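Local atomic coordinates of alpha-1,4-endofucoidanase (Mariniflexile fucanivorans, PDB entry 6DLH), a protein that hydrolyses alpha-1,4-linkages within fucoidan chains by a retaining mechanism, as an endo-acting member of glycoside hydrolase family 107. Residues 101-106 against 121-126; 95-100 against 126-131; 55-60 against 115-120; 151-156 against 170-175. One frame throughout, in Å; residues are numbered along the deposited sequence.

Contact 1: residues 101-106 against 121-126; sequences IIESLW and APRESV
Glu103 reaches from its helix to the backbone turn at Arg123 and Glu124. Its CG stands anti to the backbone N (chi1 -164°), and the chain stays extended beyond it, a length that suits glutamate to bridging this distance. Glu103 OE1 accepts a hydrogen bond from Glu124 N at 3.0 Å; the bond is straight (170°), and the donor sits above the carboxylate plane. The other oxygen, Glu103 OE2, rests against Arg123 CB at 3.4 Å. The charged groups stay apart, and Arg123 NH2 forms its salt bridge with Glu61 instead. Trp106 gives Arg123 a broad apolar neighbour: Trp106 CZ3 lies 3.9 Å from Arg123 CD, and Trp106 CH2 meets Arg123 NH1 at the edge of the guanidinium, at 3.7 Å. Ring and guanidinium planes are turned 72° apart, so the two groups do not stack. The indole NE1 is held by Asp109 O. On another side of the helix, Ile102 CG2 touches Ala121 CB at 3.8 Å, where a small residue lets the loop come close. The contact thus fastens the loop preceding helix 129-139 to helix 100-104, whose Ile101 and Ile102 pack on helix 198-216, while Leu105 packs on helix 168-176.

Contact 2: residues 95-100 against 126-131; sequences HVAPHP and VDDPLL
Pro98 packs against Asp128, the N-cap of helix 129-139, within the long beta-alpha-beta crossover that leads from strand 80-84 to its parallel neighbour 143-149. The two side chains meet at about a right angle. Followed outward, Asp128 CB comes first, 3.8 Å from Pro98 CD. The carboxylate carbon, CG, is anti to the backbone N (chi1 -174°) and closer still, 3.4 Å from Pro98 CD. At the tip, Asp128 OD1 lies 3.3 Å from Pro98 CD and also borders the methyl of Ala97. This same oxygen accepts a weak but straight hydrogen bond from Leu131 N, the capping bond that meets an amide of the helix's first turn. The other oxygen, OD2, is hydrogen-bonded to Tyr216 OH, with a long, weak ion pair to Arg215. An alanine at Asp128 would probably leave Leu131 N without its cap and Tyr216 OH without its partner, and loosen the fit around Pro98 CD. Pro129 suits the first helical position, since its missing N-H is not needed there; its CD sits 3.4 Å from Val96 O. Next in the helix, Leu130 turns toward the loop, where the small Ala97 admits it: Leu130 CD2 meets Ala97 CB at 3.8 Å.

Contact 3: residues 55-60 against 115-120; sequences TFNGNI and DPINLV
The carboxamide of Asn57 carries Pro116 O on one face, almost straight over Asn57 CG at 3.3 Å. At its oxygen end, Asn57 OD1 accepts from Leu119 N at 2.8 Å, the donor lying nearly along the C=O axis (173°); at its nitrogen end, ND2 gives a hydrogen bond to Asp164 O. Bonds at both ends fix the rotation of the amide. A second bond, Asn57 N to Leu119 O at 2.7 Å, completes a two-point pairing with Leu119, in which Asn57 OD1 takes the part of a backbone carbonyl oxygen while Asn57's own N-H gives the other bond. Asn57 and Gly58 are the central pair of a type I' turn, and both residue types tolerate its positive phi; Leu119 CD2 packs 3.8 Å from Gly58 N. A leucine in place of Asn57 would probably leave Leu119 N and Asp164 O without their partners and strain the turn. Ile60 rests on Pro129 and Trp133 of helix 129-139, while Asn118 and Val120 lie on helix 168-176, placing this pair of loops between the two helices.

Contact 4: residues 151-156 against 170-175; sequences YNLLAR and ARWMEW
Trp172 presents one face of its indole to Leu153, joining helix 168-176 to the loop that follows strand 143-149 of the parallel sheet. That loop contains a type II' turn from Tyr151 to Leu154, which brings two leucines up to the tryptophan. Within the turn, Asn152 takes the unusual positive-phi position. Leu153 CB makes a CH-pi contact, 3.7 Å from the centroid of the Trp172 five-membered ring and 20° off its normal. Farther along, Leu153 CD1 lies 3.6 Å above the indole plane, over its centre, so one branched side chain spans the ring. The large flat indole offers a broad apolar surface to the two leucines; Ile101 and Cys203 also touch it. Leu154 comes from a different direction: its CD1 is in plane at the ring edge, 3.8 Å from Trp172 CD1. The same methyl, Leu154 CD1, touches Met173 CE, also at 3.8 Å, where the flexible thioether bends at chi3 (147°).

Contacts 1, 2 and 3 form one compact cluster, with contact 1 central: its centre is 8 Å from that of contact 2 and 9 Å from that of contact 3. Contact 1 is nested inside the loop closed by contact 2, and they share Val126; Pro122 O packs 3.2 Å from Pro98 CB. His95 N and Val120 O, 2.7 Å apart, join contacts 2 and 3. Contact 4 lies to one side, its centre about 15 Å from that of contact 1, and is tied in by a probable hydrogen bond from Arg171 NH2 to Leu105 O at 2.9 Å. All four lie away from the calcium sites, although a bound sodium ion is about 6 Å from the side chains of Glu124 and Asp127.

Contact 1: residues 101-106 against 121-126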
loop_
_atom_site.group_PDB
_atom_site.type_symbol
_atom_site.label_atom_id
_atom_site.label_comp_id
_atom_site.label_asym_id
_atom_site.label_seq_id
_atom_site.Cartn_x
_atom_site.Cartn_y
_atom_site.Cartn_z
ATOM N N ILE A 101 -0.681 -18.486 6.095
ATOM C CA ILE A 101 -1.436 -18.603 7.335
ATOM C C ILE A 101 -2.599 -17.609 7.335
ATOM O O ILE A 101 -3.725 -17.981 7.662
ATOM C CB ILE A 101 -0.520 -18.445 8.567
ATOM C CG1 ILE A 101 0.727 -19.332 8.465
ATOM C CG2 ILE A 101 -1.295 -18.702 9.853
ATOM C CD1 ILE A 101 1.701 -19.187 9.616
ATOM N N ILE A 102 -2.332 -16.354 6.945
ATOM C CA ILE A 102 -3.355 -15.318 6.993
ATOM C C ILE A 102 -4.430 -15.608 5.945
ATOM O O ILE A 102 -5.609 -15.317 6.162
ATOM C CB ILE A 102 -2.759 -13.900 6.836
ATOM C CG1 ILE A 102 -1.724 -13.576 7.919
ATOM C CG2 ILE A 102 -3.868 -12.856 6.794
ATOM C CD1 ILE A 102 -0.989 -12.266 7.711
ATOM N N GLU A 103 -4.008 -16.164 4.801
ATOM C CA GLU A 103 -4.930 -16.467 3.713
ATOM C C GLU A 103 -5.882 -17.595 4.122
ATOM O O GLU A 103 -7.065 -17.556 3.787
ATOM C CB GLU A 103 -4.176 -16.749 2.411
ATOM C CG GLU A 103 -5.076 -16.678 1.189
ATOM C CD GLU A 103 -4.397 -16.664 -0.172
ATOM O OE1 GLU A 103 -3.141 -16.623 -0.227
ATOM O OE2 GLU A 103 -5.133 -16.695 -1.180
ATOM N N SER A 104 -5.358 -18.575 4.872
ATOM C CA SER A 104 -6.153 -19.689 5.372
ATOM C C SER A 104 -7.308 -19.189 6.242
ATOM O O SER A 104 -8.408 -19.740 6.183
ATOM C CB SER A 104 -5.298 -20.674 6.120
ATOM O OG SER A 104 -5.181 -20.293 7.480
ATOM N N LEU A 105 -7.045 -18.142 7.036
ATOM C CA LEU A 105 -8.018 -17.549 7.940
ATOM C C LEU A 105 -9.231 -17.050 7.159
ATOM O O LEU A 105 -10.290 -16.812 7.737
ATOM C CB LEU A 105 -7.355 -16.376 8.666
ATOM C CG LEU A 105 -6.724 -16.666 10.027
ATOM C CD1 LEU A 105 -5.392 -17.387 9.880
ATOM C CD2 LEU A 105 -6.528 -15.367 10.791
ATOM N N TRP A 106 -9.054 -16.853 5.849
ATOM C CA TRP A 106 -10.138 -16.412 4.984
ATOM C C TRP A 106 -11.244 -17.465 4.959
ATOM O O TRP A 106 -12.389 -17.161 5.287
ATOM C CB TRP A 106 -9.611 -16.092 3.577
ATOM C CG TRP A 106 -10.668 -15.736 2.573
ATOM C CD1 TRP A 106 -11.882 -15.161 2.818
ATOM C CD2 TRP A 106 -10.579 -15.894 1.146
ATOM N NE1 TRP A 106 -12.565 -14.972 1.645
ATOM C CE2 TRP A 106 -11.786 -15.403 0.601
ATOM C CE3 TRP A 106 -9.605 -16.409 0.278
ATOM C CZ2 TRP A 106 -12.043 -15.422 -0.772
ATOM C CZ3 TRP A 106 -9.856 -16.423 -1.078
ATOM C CH2 TRP A 106 -11.060 -15.934 -1.593
ATOM N N ALA A 121 -5.386 -10.286 3.820
ATOM C CA ALA A 121 -4.166 -10.149 3.043
ATOM C C ALA A 121 -4.528 -10.169 1.560
ATOM O O ALA A 121 -5.660 -10.492 1.202
ATOM C CB ALA A 121 -3.179 -11.233 3.404
ATOM N N PRO A 122 -3.604 -9.776 0.654
ATOM C CA PRO A 122 -3.784 -10.040 -0.774
ATOM C C PRO A 122 -3.546 -11.526 -1.043
ATOM O O PRO A 122 -2.598 -12.109 -0.514
ATOM C CB PRO A 122 -2.677 -9.187 -1.410
ATOM C CG PRO A 122 -1.591 -9.140 -0.353
ATOM C CD PRO A 122 -2.350 -9.065 0.954
ATOM N N ARG A 123 -4.417 -12.126 -1.870
ATOM C CA ARG A 123 -4.327 -13.540 -2.218
ATOM C C ARG A 123 -2.991 -13.805 -2.907
ATOM O O ARG A 123 -2.638 -13.127 -3.870
ATOM C CB ARG A 123 -5.500 -13.962 -3.111
ATOM C CG ARG A 123 -6.872 -13.846 -2.465
ATOM C CD ARG A 123 -7.976 -13.941 -3.498
ATOM N NE ARG A 123 -8.360 -12.658 -4.075
ATOM C CZ ARG A 123 -9.610 -12.209 -4.190
ATOM N NH1 ARG A 123 -10.632 -12.961 -3.818
ATOM N NH2 ARG A 123 -9.839 -11.008 -4.694
ATOM N N GLU A 124 -2.254 -14.796 -2.397
ATOM C CA GLU A 124 -0.891 -15.074 -2.827
ATOM C C GLU A 124 -0.831 -15.310 -4.336
ATOM O O GLU A 124 0.210 -15.101 -4.958
ATOM C CB GLU A 124 -0.347 -16.288 -2.070
ATOM C CG GLU A 124 1.069 -16.101 -1.552
ATOM C CD GLU A 124 2.185 -16.174 -2.580
ATOM O OE1 GLU A 124 2.003 -16.856 -3.602
ATOM O OE2 GLU A 124 3.242 -15.555 -2.347
ATOM N N SER A 125 -1.949 -15.745 -4.926
ATOM C CA SER A 125 -1.962 -16.119 -6.333
ATOM C C SER A 125 -2.264 -14.907 -7.218
ATOM O O SER A 125 -2.164 -14.991 -8.442
ATOM C CB SER A 125 -2.917 -17.271 -6.586
ATOM O OG SER A 125 -4.255 -16.909 -6.271
ATOM N N VAL A 126 -2.614 -13.780 -6.588
ATOM C CA VAL A 126 -3.058 -12.595 -7.306
ATOM C C VAL A 126 -1.947 -11.547 -7.336
ATOM O O VAL A 126 -1.485 -11.176 -8.412
ATOM C CB VAL A 126 -4.369 -12.036 -6.726
ATOM C CG1 VAL A 126 -4.836 -10.795 -7.473
ATOM C CG2 VAL A 126 -5.462 -13.090 -6.703
#

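Contact 2: residues 95-100 against 126-131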
loop_
_atom_site.group_PDB
_atom_site.type_symbol
_atom_site.label_atom_id
_atom_site.label_comp_id
_atom_site.label_asym_id
_atom_site.label_seq_id
_atom_site.Cartn_x
_atom_site.Cartn_y
_atom_site.Cartn_z
ATOM N N HIS A 95 -3.391 -6.833 6.332
ATOM C CA HIS A 95 -2.040 -6.805 5.794
ATOM C C HIS A 95 -2.090 -6.481 4.303
ATOM O O HIS A 95 -3.117 -6.695 3.660
ATOM C CB HIS A 95 -1.341 -8.158 6.009
ATOM C CG HIS A 95 -0.998 -8.449 7.431
ATOM N ND1 HIS A 95 -1.961 -8.530 8.422
ATOM C CD2 HIS A 95 0.188 -8.704 8.025
ATOM C CE1 HIS A 95 -1.377 -8.795 9.571
ATOM N NE2 HIS A 95 -0.058 -8.912 9.354
ATOM N N VAL A 96 -0.961 -5.998 3.765
ATOM C CA VAL A 96 -0.866 -5.612 2.364
ATOM C C VAL A 96 0.092 -6.545 1.624
ATOM O O VAL A 96 0.401 -6.309 0.461
ATOM C CB VAL A 96 -0.451 -4.135 2.197
ATOM C CG1 VAL A 96 -1.435 -3.191 2.856
ATOM C CG2 VAL A 96 0.965 -3.867 2.684
ATOM N N ALA A 97 0.575 -7.590 2.311
ATOM C CA ALA A 97 1.485 -8.560 1.721
ATOM C C ALA A 97 0.961 -9.968 1.985
ATOM O O ALA A 97 0.389 -10.219 3.044
ATOM C CB ALA A 97 2.877 -8.375 2.269
ATOM N N PRO A 98 1.122 -10.929 1.043
ATOM C CA PRO A 98 0.467 -12.232 1.162
ATOM C C PRO A 98 1.197 -13.175 2.117
ATOM O O PRO A 98 2.429 -13.204 2.157
ATOM C CB PRO A 98 0.521 -12.758 -0.280
ATOM C CG PRO A 98 1.807 -12.179 -0.835
ATOM C CD PRO A 98 1.945 -10.821 -0.173
ATOM N N HIS A 99 0.407 -13.940 2.882
ATOM C CA HIS A 99 0.921 -14.941 3.805
ATOM C C HIS A 99 -0.012 -16.152 3.820
ATOM O O HIS A 99 -1.228 -16.002 3.954
ATOM C CB HIS A 99 1.119 -14.347 5.211
ATOM C CG HIS A 99 2.106 -15.101 6.038
ATOM N ND1 HIS A 99 1.754 -16.216 6.777
ATOM C CD2 HIS A 99 3.434 -14.922 6.227
ATOM C CE1 HIS A 99 2.826 -16.685 7.388
ATOM N NE2 HIS A 99 3.873 -15.910 7.065
ATOM N N PRO A 100 0.542 -17.382 3.682
ATOM C CA PRO A 100 -0.252 -18.616 3.702
ATOM C C PRO A 100 -1.210 -18.726 4.888
ATOM O O PRO A 100 -2.396 -19.011 4.708
ATOM C CB PRO A 100 0.821 -19.711 3.831
ATOM C CG PRO A 100 2.049 -19.120 3.171
ATOM C CD PRO A 100 1.979 -17.639 3.479
ATOM N N VAL A 126 -2.614 -13.780 -6.588
ATOM C CA VAL A 126 -3.058 -12.595 -7.306
ATOM C C VAL A 126 -1.947 -11.547 -7.336
ATOM O O VAL A 126 -1.485 -11.176 -8.412
ATOM C CB VAL A 126 -4.369 -12.036 -6.726
ATOM C CG1 VAL A 126 -4.836 -10.795 -7.473
ATOM C CG2 VAL A 126 -5.462 -13.090 -6.703
ATOM N N ASP A 127 -1.512 -11.078 -6.158
ATOM C CA ASP A 127 -0.588 -9.953 -6.116
ATOM C C ASP A 127 0.145 -9.869 -4.778
ATOM O O ASP A 127 -0.439 -10.122 -3.722
ATOM C CB ASP A 127 -1.332 -8.642 -6.387
ATOM C CG ASP A 127 -0.423 -7.486 -6.752
ATOM O OD1 ASP A 127 0.599 -7.730 -7.428
ATOM O OD2 ASP A 127 -0.749 -6.352 -6.364
ATOM N N ASP A 128 1.428 -9.489 -4.848
ATOM C CA ASP A 128 2.165 -8.972 -3.704
ATOM C C ASP A 128 2.404 -7.470 -3.890
ATOM O O ASP A 128 3.447 -7.067 -4.405
ATOM C CB ASP A 128 3.486 -9.719 -3.488
ATOM C CG ASP A 128 4.195 -9.293 -2.212
ATOM O OD1 ASP A 128 3.675 -8.387 -1.522
ATOM O OD2 ASP A 128 5.256 -9.870 -1.906
ATOM N N PRO A 129 1.461 -6.591 -3.476
ATOM C CA PRO A 129 1.630 -5.140 -3.628
ATOM C C PRO A 129 2.865 -4.566 -2.931
ATOM O O PRO A 129 3.545 -3.704 -3.481
ATOM C CB PRO A 129 0.353 -4.550 -3.019
ATOM C CG PRO A 129 -0.644 -5.688 -3.049
ATOM C CD PRO A 129 0.176 -6.945 -2.855
ATOM N N LEU A 130 3.176 -5.075 -1.736
ATOM C CA LEU A 130 4.297 -4.566 -0.963
ATOM C C LEU A 130 5.610 -4.755 -1.720
ATOM O O LEU A 130 6.417 -3.828 -1.779
ATOM C CB LEU A 130 4.328 -5.247 0.410
ATOM C CG LEU A 130 5.370 -4.712 1.391
ATOM C CD1 LEU A 130 5.215 -3.211 1.602
ATOM C CD2 LEU A 130 5.290 -5.447 2.721
ATOM N N LEU A 131 5.823 -5.947 -2.296
ATOM C CA LEU A 131 7.051 -6.215 -3.032
ATOM C C LEU A 131 7.174 -5.241 -4.200
ATOM O O LEU A 131 8.276 -4.802 -4.539
ATOM C CB LEU A 131 7.063 -7.663 -3.538
ATOM C CG LEU A 131 8.295 -8.068 -4.353
ATOM C CD1 LEU A 131 9.580 -7.875 -3.561
ATOM C CD2 LEU A 131 8.186 -9.507 -4.849
#

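Contact 3: residues 55-60 against 115-120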
loop_
_atom_site.group_PDB
_atom_site.type_symbol
_atom_site.label_atom_id
_atom_site.label_comp_id
_atom_site.label_asym_id
_atom_site.label_seq_id
_atom_site.Cartn_x
_atom_site.Cartn_y
_atom_site.Cartn_z
ATOM N N THR A 55 -7.770 -1.932 3.179
ATOM C CA THR A 55 -6.941 -2.690 2.258
ATOM C C THR A 55 -7.437 -4.125 2.105
ATOM O O THR A 55 -6.912 -4.863 1.277
ATOM C CB THR A 55 -5.484 -2.750 2.732
ATOM O OG1 THR A 55 -5.477 -3.471 3.965
ATOM C CG2 THR A 55 -4.851 -1.385 2.910
ATOM N N PHE A 56 -8.443 -4.501 2.907
ATOM C CA PHE A 56 -8.879 -5.879 3.091
ATOM C C PHE A 56 -9.703 -6.364 1.896
ATOM O O PHE A 56 -10.174 -5.562 1.092
ATOM C CB PHE A 56 -9.738 -5.963 4.356
ATOM C CG PHE A 56 -10.722 -4.827 4.492
ATOM C CD1 PHE A 56 -11.816 -4.723 3.641
ATOM C CD2 PHE A 56 -10.539 -3.842 5.451
ATOM C CE1 PHE A 56 -12.708 -3.664 3.754
ATOM C CE2 PHE A 56 -11.435 -2.789 5.566
ATOM C CZ PHE A 56 -12.520 -2.700 4.720
ATOM N N ASN A 57 -9.879 -7.692 1.815
ATOM C CA ASN A 57 -10.864 -8.340 0.958
ATOM C C ASN A 57 -10.562 -8.059 -0.510
ATOM O O ASN A 57 -11.472 -7.753 -1.280
ATOM C CB ASN A 57 -12.299 -7.959 1.327
ATOM C CG ASN A 57 -12.701 -8.461 2.698
ATOM O OD1 ASN A 57 -12.198 -9.485 3.167
ATOM N ND2 ASN A 57 -13.590 -7.730 3.353
ATOM N N GLY A 58 -9.270 -8.146 -0.854
ATOM C CA GLY A 58 -8.779 -7.974 -2.212
ATOM C C GLY A 58 -8.515 -6.520 -2.606
ATOM O O GLY A 58 -7.869 -6.273 -3.623
ATOM N N ASN A 59 -9.016 -5.569 -1.805
ATOM C CA ASN A 59 -8.914 -4.144 -2.098
ATOM C C ASN A 59 -7.497 -3.725 -2.503
ATOM O O ASN A 59 -7.352 -2.899 -3.395
ATOM C CB ASN A 59 -9.450 -3.272 -0.960
ATOM C CG ASN A 59 -10.955 -3.327 -0.789
ATOM O OD1 ASN A 59 -11.686 -3.686 -1.707
ATOM N ND2 ASN A 59 -11.435 -2.939 0.383
ATOM N N ILE A 60 -6.459 -4.293 -1.872
ATOM C CA ILE A 60 -5.089 -3.820 -2.045
ATOM C C ILE A 60 -4.428 -4.454 -3.271
ATOM O O ILE A 60 -3.378 -3.997 -3.723
ATOM C CB ILE A 60 -4.243 -4.027 -0.765
ATOM C CG1 ILE A 60 -2.917 -3.262 -0.801
ATOM C CG2 ILE A 60 -4.019 -5.506 -0.486
ATOM C CD1 ILE A 60 -3.065 -1.754 -0.823
ATOM N N ASP A 115 -18.478 -10.578 -3.019
ATOM C CA ASP A 115 -17.201 -9.972 -2.677
ATOM C C ASP A 115 -16.643 -10.674 -1.443
ATOM O O ASP A 115 -17.409 -11.075 -0.569
ATOM C CB ASP A 115 -17.342 -8.457 -2.492
ATOM C CG ASP A 115 -17.672 -7.722 -3.782
ATOM O OD1 ASP A 115 -16.886 -7.843 -4.740
ATOM O OD2 ASP A 115 -18.719 -7.041 -3.822
ATOM N N PRO A 116 -15.305 -10.861 -1.338
ATOM C CA PRO A 116 -14.703 -11.495 -0.163
ATOM C C PRO A 116 -15.012 -10.819 1.175
ATOM O O PRO A 116 -15.420 -9.653 1.236
ATOM C CB PRO A 116 -13.196 -11.444 -0.462
ATOM C CG PRO A 116 -13.129 -11.377 -1.969
ATOM C CD PRO A 116 -14.303 -10.501 -2.354
ATOM N N ILE A 117 -14.839 -11.607 2.242
ATOM C CA ILE A 117 -15.009 -11.190 3.624
ATOM C C ILE A 117 -14.061 -12.052 4.456
ATOM O O ILE A 117 -13.781 -13.192 4.085
ATOM C CB ILE A 117 -16.489 -11.306 4.055
ATOM C CG1 ILE A 117 -16.984 -10.044 4.766
ATOM C CG2 ILE A 117 -16.744 -12.561 4.876
ATOM C CD1 ILE A 117 -18.473 -9.808 4.637
ATOM N N ASN A 118 -13.510 -11.474 5.530
ATOM C CA ASN A 118 -12.524 -12.142 6.369
ATOM C C ASN A 118 -11.208 -12.357 5.624
ATOM O O ASN A 118 -10.388 -13.164 6.057
ATOM C CB ASN A 118 -13.042 -13.464 6.949
ATOM C CG ASN A 118 -13.944 -13.282 8.152
ATOM O OD1 ASN A 118 -13.525 -12.753 9.180
ATOM N ND2 ASN A 118 -15.185 -13.726 8.036
ATOM N N LEU A 119 -10.995 -11.638 4.513
ATOM C CA LEU A 119 -9.712 -11.702 3.829
ATOM C C LEU A 119 -8.891 -10.459 4.179
ATOM O O LEU A 119 -9.269 -9.341 3.828
ATOM C CB LEU A 119 -9.926 -11.853 2.318
ATOM C CG LEU A 119 -8.649 -11.898 1.473
ATOM C CD1 LEU A 119 -7.796 -13.118 1.796
ATOM C CD2 LEU A 119 -8.966 -11.833 -0.016
ATOM N N VAL A 120 -7.774 -10.673 4.884
ATOM C CA VAL A 120 -7.020 -9.570 5.460
ATOM C C VAL A 120 -5.582 -9.616 4.959
ATOM O O VAL A 120 -4.681 -9.070 5.590
ATOM C CB VAL A 120 -7.093 -9.517 7.002
ATOM C CG1 VAL A 120 -8.433 -9.003 7.500
ATOM C CG2 VAL A 120 -6.727 -10.834 7.672
#

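Contact 4: residues 151-156 against 170-175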
loop_
_atom_site.group_PDB
_atom_site.type_symbol
_atom_site.label_atom_id
_atom_site.label_comp_id
_atom_site.label_asym_id
_atom_site.label_seq_id
_atom_site.Cartn_x
_atom_site.Cartn_y
_atom_site.Cartn_z
ATOM N N TYR A 151 -0.750 -4.681 17.724
ATOM C CA TYR A 151 -1.910 -5.510 18.016
ATOM C C TYR A 151 -2.119 -6.547 16.914
ATOM O O TYR A 151 -2.787 -7.551 17.144
ATOM C CB TYR A 151 -3.182 -4.669 18.166
ATOM C CG TYR A 151 -3.418 -4.102 19.543
ATOM C CD1 TYR A 151 -4.072 -4.837 20.525
ATOM C CD2 TYR A 151 -2.988 -2.826 19.871
ATOM C CE1 TYR A 151 -4.284 -4.317 21.796
ATOM C CE2 TYR A 151 -3.196 -2.292 21.134
ATOM C CZ TYR A 151 -3.843 -3.040 22.104
ATOM O OH TYR A 151 -4.045 -2.505 23.348
ATOM N N ASN A 152 -1.583 -6.265 15.719
ATOM C CA ASN A 152 -1.525 -7.198 14.603
ATOM C C ASN A 152 -2.883 -7.874 14.407
ATOM O O ASN A 152 -3.898 -7.188 14.304
ATOM C CB ASN A 152 -0.270 -8.074 14.678
ATOM C CG ASN A 152 -0.267 -9.033 15.851
ATOM O OD1 ASN A 152 -0.891 -10.094 15.795
ATOM N ND2 ASN A 152 0.435 -8.673 16.915
ATOM N N LEU A 153 -2.901 -9.215 14.394
ATOM C CA LEU A 153 -4.090 -9.992 14.064
ATOM C C LEU A 153 -5.091 -10.038 15.222
ATOM O O LEU A 153 -6.262 -10.360 15.011
ATOM C CB LEU A 153 -3.665 -11.394 13.608
ATOM C CG LEU A 153 -2.932 -11.452 12.265
ATOM C CD1 LEU A 153 -2.160 -12.752 12.113
ATOM C CD2 LEU A 153 -3.892 -11.253 11.098
ATOM N N LEU A 154 -4.646 -9.687 16.435
ATOM C CA LEU A 154 -5.536 -9.616 17.588
ATOM C C LEU A 154 -6.523 -8.465 17.414
ATOM O O LEU A 154 -6.296 -7.561 16.610
ATOM C CB LEU A 154 -4.717 -9.439 18.870
ATOM C CG LEU A 154 -4.005 -10.682 19.405
ATOM C CD1 LEU A 154 -4.780 -11.957 19.092
ATOM C CD2 LEU A 154 -2.584 -10.780 18.878
ATOM N N ALA A 155 -7.617 -8.514 18.179
ATOM C CA ALA A 155 -8.616 -7.459 18.172
ATOM C C ALA A 155 -8.316 -6.458 19.287
ATOM O O ALA A 155 -8.214 -6.831 20.453
ATOM C CB ALA A 155 -9.997 -8.049 18.317
ATOM N N ARG A 156 -8.188 -5.184 18.906
ATOM C CA ARG A 156 -7.843 -4.120 19.834
ATOM C C ARG A 156 -9.002 -3.914 20.804
ATOM O O ARG A 156 -8.790 -3.775 22.005
ATOM C CB ARG A 156 -7.519 -2.837 19.062
ATOM C CG ARG A 156 -6.776 -1.775 19.862
ATOM C CD ARG A 156 -6.828 -0.459 19.113
ATOM N NE ARG A 156 -6.355 0.672 19.895
ATOM C CZ ARG A 156 -5.115 1.146 19.865
ATOM N NH1 ARG A 156 -4.205 0.584 19.087
ATOM N NH2 ARG A 156 -4.793 2.182 20.617
ATOM N N ALA A 170 -10.650 -14.042 15.947
ATOM C CA ALA A 170 -11.025 -15.331 16.516
ATOM C C ALA A 170 -10.201 -16.451 15.883
ATOM O O ALA A 170 -9.540 -17.210 16.590
ATOM C CB ALA A 170 -12.510 -15.562 16.347
ATOM N N ARG A 171 -10.210 -16.511 14.543
ATOM C CA ARG A 171 -9.620 -17.624 13.816
ATOM C C ARG A 171 -8.103 -17.648 13.982
ATOM O O ARG A 171 -7.497 -18.719 13.957
ATOM C CB ARG A 171 -10.034 -17.615 12.341
ATOM C CG ARG A 171 -11.504 -17.927 12.100
ATOM C CD ARG A 171 -11.838 -17.973 10.620
ATOM N NE ARG A 171 -13.264 -17.822 10.364
ATOM C CZ ARG A 171 -13.806 -17.633 9.162
ATOM N NH1 ARG A 171 -15.120 -17.537 9.038
ATOM N NH2 ARG A 171 -13.039 -17.535 8.090
ATOM N N TRP A 172 -7.490 -16.467 14.125
ATOM C CA TRP A 172 -6.048 -16.399 14.315
ATOM C C TRP A 172 -5.666 -17.084 15.624
ATOM O O TRP A 172 -4.736 -17.889 15.651
ATOM C CB TRP A 172 -5.542 -14.949 14.279
ATOM C CG TRP A 172 -4.182 -14.768 14.887
ATOM C CD1 TRP A 172 -3.869 -14.019 15.985
ATOM C CD2 TRP A 172 -2.945 -15.359 14.446
ATOM N NE1 TRP A 172 -2.525 -14.083 16.243
ATOM C CE2 TRP A 172 -1.933 -14.904 15.323
ATOM C CE3 TRP A 172 -2.587 -16.210 13.395
ATOM C CZ2 TRP A 172 -0.596 -15.270 15.176
ATOM C CZ3 TRP A 172 -1.265 -16.583 13.258
ATOM C CH2 TRP A 172 -0.284 -16.116 14.136
ATOM N N MET A 173 -6.380 -16.720 16.698
ATOM C CA MET A 173 -6.205 -17.324 18.010
ATOM C C MET A 173 -6.476 -18.826 17.908
ATOM O O MET A 173 -5.681 -19.632 18.391
ATOM C CB MET A 173 -7.153 -16.689 19.033
ATOM C CG MET A 173 -6.687 -15.338 19.567
ATOM S SD MET A 173 -8.096 -14.363 20.160
ATOM C CE MET A 173 -7.350 -13.474 21.521
ATOM N N GLU A 174 -7.582 -19.182 17.233
ATOM C CA GLU A 174 -7.961 -20.563 16.975
ATOM C C GLU A 174 -6.784 -21.326 16.372
ATOM O O GLU A 174 -6.422 -22.392 16.864
ATOM C CB GLU A 174 -9.168 -20.630 16.039
ATOM C CG GLU A 174 -10.111 -21.778 16.345
ATOM C CD GLU A 174 -11.056 -21.478 17.498
ATOM O OE1 GLU A 174 -10.831 -22.021 18.600
ATOM O OE2 GLU A 174 -12.011 -20.694 17.294
ATOM N N TRP A 175 -6.183 -20.760 15.315
ATOM C CA TRP A 175 -5.069 -21.395 14.626
ATOM C C TRP A 175 -3.907 -21.621 15.591
ATOM O O TRP A 175 -3.110 -22.539 15.406
ATOM C CB TRP A 175 -4.623 -20.570 13.409
ATOM C CG TRP A 175 -3.452 -21.168 12.684
ATOM C CD1 TRP A 175 -3.508 -22.049 11.644
ATOM C CD2 TRP A 175 -2.049 -20.964 12.957
ATOM N NE1 TRP A 175 -2.245 -22.400 11.245
ATOM C CE2 TRP A 175 -1.328 -21.750 12.030
ATOM C CE3 TRP A 175 -1.329 -20.193 13.877
ATOM C CZ2 TRP A 175 0.066 -21.784 11.997
ATOM C CZ3 TRP A 175 0.050 -20.224 13.845
ATOM C CH2 TRP A 175 0.737 -21.011 12.917
#